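Local coordinates for cell-binding factor 2 (Campylobacter jejuni, PDB 3RFW), which acts as a SurA-like chaperone and virulence factor (PEB4) and carries a parvulin-type peptidyl-prolyl cis-trans isomerase domain, at the interface of chains A and B. Coordinates in Å, arbitrary orientation; residue numbers count along the deposited sequence, not the author numbering. Chains: chain A/B, Cell-binding factor 2.

The interface of chains A and B. Residues chain A 50-51, 53-54, 57, 59; chain B 77-78, 80-81, 84.
With CG anti to its backbone N (chi1 -171°), B:Tyr81 points its ring from helix 63-86 of chain B towards helix 34-56 of chain A, where A:Asp53, its own CG also anti to N (chi1 -156°), meets the phenol tip to tip. The evidence for a hydrogen bond is a separation of 2.6 Å from the B:Tyr81 OH donor to A:Asp53 OD1, which accepts through its anti lone pair. OD1 lies in the plane of the ring at its edge, while the carboxylate itself is turned 75° from that plane. A:Gln57, its chain extended beyond CG, places its amide NE2 3.6 Å from B:Tyr81 CE2; its bond to the same A:Asp53 oxygen is weak and probably contributes little to positioning the carboxylate.

Along the ring, A:Ile50 sets its CG2 methyl over a face in a CH-pi contact, 3.5 Å from B:Tyr81 CD1. The other carbon next to CG, B:Tyr81 CD2, is approached by A:Ala54 CB at 3.8 Å and by a methyl of A:Leu59, whose CD2 also rests against the tyrosine CA. On the A:Ile50 side of the ring plane, the same A:Ala54 CB also meets B:Leu77, 3.6 Å from its CG. Both B:Leu77 methyls lie against A:Ala54 CB; CD1 also turns to A:Leu59 CB and CD2 meets A:Leu51 CD2 at 3.9 Å. That A:Leu51 methyl also touches B:Val78 CG2, extending the apolar row.

B:Tyr81 loses 96 Å² to the partner, the largest share in this patch. Although the structure alone does not show that this pairing exists in the cell, this mainly helical contact, repeated by the two-fold symmetry, combines an apolar core with a hydrogen bond at the phenol tip and probably helps hold the two chains together in the deposited dimer.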
ATOM      1  N   ILE A  50      18.792  24.898  18.236  1.00 30.05           N
ATOM      2  CA  ILE A  50      19.012  23.537  18.713  1.00 32.21           C
ATOM      3  C   ILE A  50      20.480  23.134  18.385  1.00 31.94           C
ATOM      4  O   ILE A  50      21.165  22.518  19.197  1.00 32.66           O
ATOM      5  CB  ILE A  50      18.051  22.568  18.052  1.00 31.53           C
ATOM      6  CG1 ILE A  50      16.654  22.694  18.667  1.00 33.63           C
ATOM      7  CG2 ILE A  50      18.611  21.157  18.160  1.00 34.16           C
ATOM      8  CD1 ILE A  50      15.538  22.173  17.818  1.00 33.67           C
ATOM      9  N   LEU A  51      20.973  23.551  17.225  1.00 32.34           N
ATOM     10  CA  LEU A  51      22.399  23.293  16.860  1.00 33.65           C
ATOM     11  C   LEU A  51      23.366  23.931  17.863  1.00 34.68           C
ATOM     12  O   LEU A  51      24.286  23.284  18.338  1.00 33.52           O
ATOM     13  CB  LEU A  51      22.707  23.841  15.448  1.00 30.79           C
ATOM     14  CG  LEU A  51      22.152  23.071  14.231  1.00 35.27           C
ATOM     15  CD1 LEU A  51      22.412  23.841  12.944  1.00 39.65           C
ATOM     16  CD2 LEU A  51      22.704  21.613  14.101  1.00 29.02           C
ATOM     17  N   ASP A  53      22.671  24.782  20.939  1.00 35.27           N
ATOM     18  CA  ASP A  53      22.578  24.092  22.200  1.00 35.04           C
ATOM     19  C   ASP A  53      23.291  22.725  22.210  1.00 36.20           C
ATOM     20  O   ASP A  53      23.937  22.351  23.213  1.00 34.94           O
ATOM     21  CB  ASP A  53      21.140  23.983  22.678  1.00 34.92           C
ATOM     22  CG  ASP A  53      21.052  23.826  24.182  1.00 34.56           C
ATOM     23  OD1 ASP A  53      20.388  22.890  24.654  1.00 36.74           O
ATOM     24  OD2 ASP A  53      21.766  24.560  24.884  1.00 39.82           O
ATOM     25  N   ALA A  54      23.188  22.001  21.093  1.00 33.33           N
ATOM     26  CA  ALA A  54      23.853  20.706  20.953  1.00 35.19           C
ATOM     27  C   ALA A  54      25.380  20.852  21.095  1.00 36.87           C
ATOM     28  O   ALA A  54      26.037  20.050  21.753  1.00 35.12           O
ATOM     29  CB  ALA A  54      23.481  20.093  19.590  1.00 36.28           C
ATOM     30  N   GLN A  57      26.367  21.418  24.545  1.00 41.84           N
ATOM     31  CA  GLN A  57      26.381  20.174  25.282  1.00 41.85           C
ATOM     32  C   GLN A  57      27.431  19.220  24.718  1.00 42.32           C
ATOM     33  O   GLN A  57      27.405  18.045  25.043  1.00 41.30           O
ATOM     34  CB  GLN A  57      24.993  19.520  25.269  1.00 43.17           C
ATOM     35  CG  GLN A  57      23.931  20.328  26.024  1.00 49.73           C
ATOM     36  CD  GLN A  57      22.562  19.685  26.005  1.00 57.03           C
ATOM     37  OE1 GLN A  57      22.436  18.460  26.057  1.00 61.61           O
ATOM     38  NE2 GLN A  57      21.523  20.509  25.900  1.00 57.65           N
ATOM     39  N   LEU A  59      27.821  17.681  21.802  1.00 42.87           N
ATOM     40  CA  LEU A  59      27.270  16.484  21.168  1.00 40.72           C
ATOM     41  C   LEU A  59      28.010  16.104  19.879  1.00 39.23           C
ATOM     42  O   LEU A  59      27.967  14.954  19.460  1.00 40.30           O
ATOM     43  CB  LEU A  59      25.780  16.671  20.894  1.00 41.20           C
ATOM     44  CG  LEU A  59      24.810  16.194  21.972  1.00 43.89           C
ATOM     45  CD1 LEU A  59      25.328  16.364  23.355  1.00 49.15           C
ATOM     46  CD2 LEU A  59      23.457  16.850  21.815  1.00 42.53           C
TER
ATOM     47  N   LEU B  77      23.325  16.151  13.852  1.00 28.75           N
ATOM     48  CA  LEU B  77      23.448  16.767  15.201  1.00 28.76           C
ATOM     49  C   LEU B  77      22.052  17.031  15.853  1.00 30.62           C
ATOM     50  O   LEU B  77      21.857  16.804  17.052  1.00 32.24           O
ATOM     51  CB  LEU B  77      24.211  18.098  15.112  1.00 27.76           C
ATOM     52  CG  LEU B  77      24.675  18.689  16.453  1.00 30.61           C
ATOM     53  CD1 LEU B  77      25.482  17.659  17.246  1.00 29.30           C
ATOM     54  CD2 LEU B  77      25.463  20.004  16.293  1.00 27.12           C
ATOM     55  N   VAL B  78      21.105  17.544  15.066  1.00 31.03           N
ATOM     56  CA  VAL B  78      19.761  17.822  15.551  1.00 28.59           C
ATOM     57  C   VAL B  78      19.116  16.517  16.000  1.00 29.77           C
ATOM     58  O   VAL B  78      18.492  16.457  17.044  1.00 31.50           O
ATOM     59  CB  VAL B  78      18.912  18.516  14.484  1.00 27.81           C
ATOM     60  CG1 VAL B  78      17.401  18.472  14.851  1.00 28.92           C
ATOM     61  CG2 VAL B  78      19.354  19.931  14.302  1.00 31.47           C
ATOM     62  N   VAL B  80      20.704  13.687  16.994  1.00 32.09           N
ATOM     63  CA  VAL B  80      21.359  13.229  18.210  1.00 32.61           C
ATOM     64  C   VAL B  80      20.815  14.013  19.426  1.00 32.53           C
ATOM     65  O   VAL B  80      20.526  13.440  20.443  1.00 30.52           O
ATOM     66  CB  VAL B  80      22.904  13.398  18.113  1.00 34.34           C
ATOM     67  CG1 VAL B  80      23.556  13.080  19.467  1.00 33.44           C
ATOM     68  CG2 VAL B  80      23.504  12.486  16.941  1.00 35.17           C
ATOM     69  N   TYR B  81      20.628  15.319  19.273  1.00 31.85           N
ATOM     70  CA  TYR B  81      20.016  16.152  20.309  1.00 32.09           C
ATOM     71  C   TYR B  81      18.636  15.626  20.711  1.00 35.14           C
ATOM     72  O   TYR B  81      18.381  15.457  21.886  1.00 37.05           O
ATOM     73  CB  TYR B  81      19.905  17.589  19.806  1.00 31.20           C
ATOM     74  CG  TYR B  81      19.495  18.621  20.840  1.00 35.93           C
ATOM     75  CD1 TYR B  81      18.169  19.059  20.940  1.00 28.31           C
ATOM     76  CD2 TYR B  81      20.440  19.194  21.691  1.00 34.46           C
ATOM     77  CE1 TYR B  81      17.804  20.046  21.881  1.00 34.57           C
ATOM     78  CE2 TYR B  81      20.083  20.162  22.628  1.00 37.82           C
ATOM     79  CZ  TYR B  81      18.776  20.616  22.685  1.00 36.72           C
ATOM     80  OH  TYR B  81      18.447  21.565  23.625  1.00 41.33           O
ATOM     81  N   LYS B  84      18.917  12.222  22.580  1.00 38.73           N
ATOM     82  CA  LYS B  84      19.185  12.344  24.011  1.00 41.97           C
ATOM     83  C   LYS B  84      17.905  12.717  24.800  1.00 43.87           C
ATOM     84  O   LYS B  84      17.646  12.172  25.864  1.00 42.76           O
ATOM     85  CB  LYS B  84      20.294  13.350  24.313  1.00 42.36           C
ATOM     86  CG  LYS B  84      21.591  13.136  23.535  1.00 43.17           C
ATOM     87  CD  LYS B  84      22.281  11.877  23.985  1.00 47.06           C
ATOM     88  CE  LYS B  84      23.746  11.936  23.595  1.00 48.84           C
ATOM     89  NZ  LYS B  84      24.483  10.776  24.153  1.00 51.00           N
TER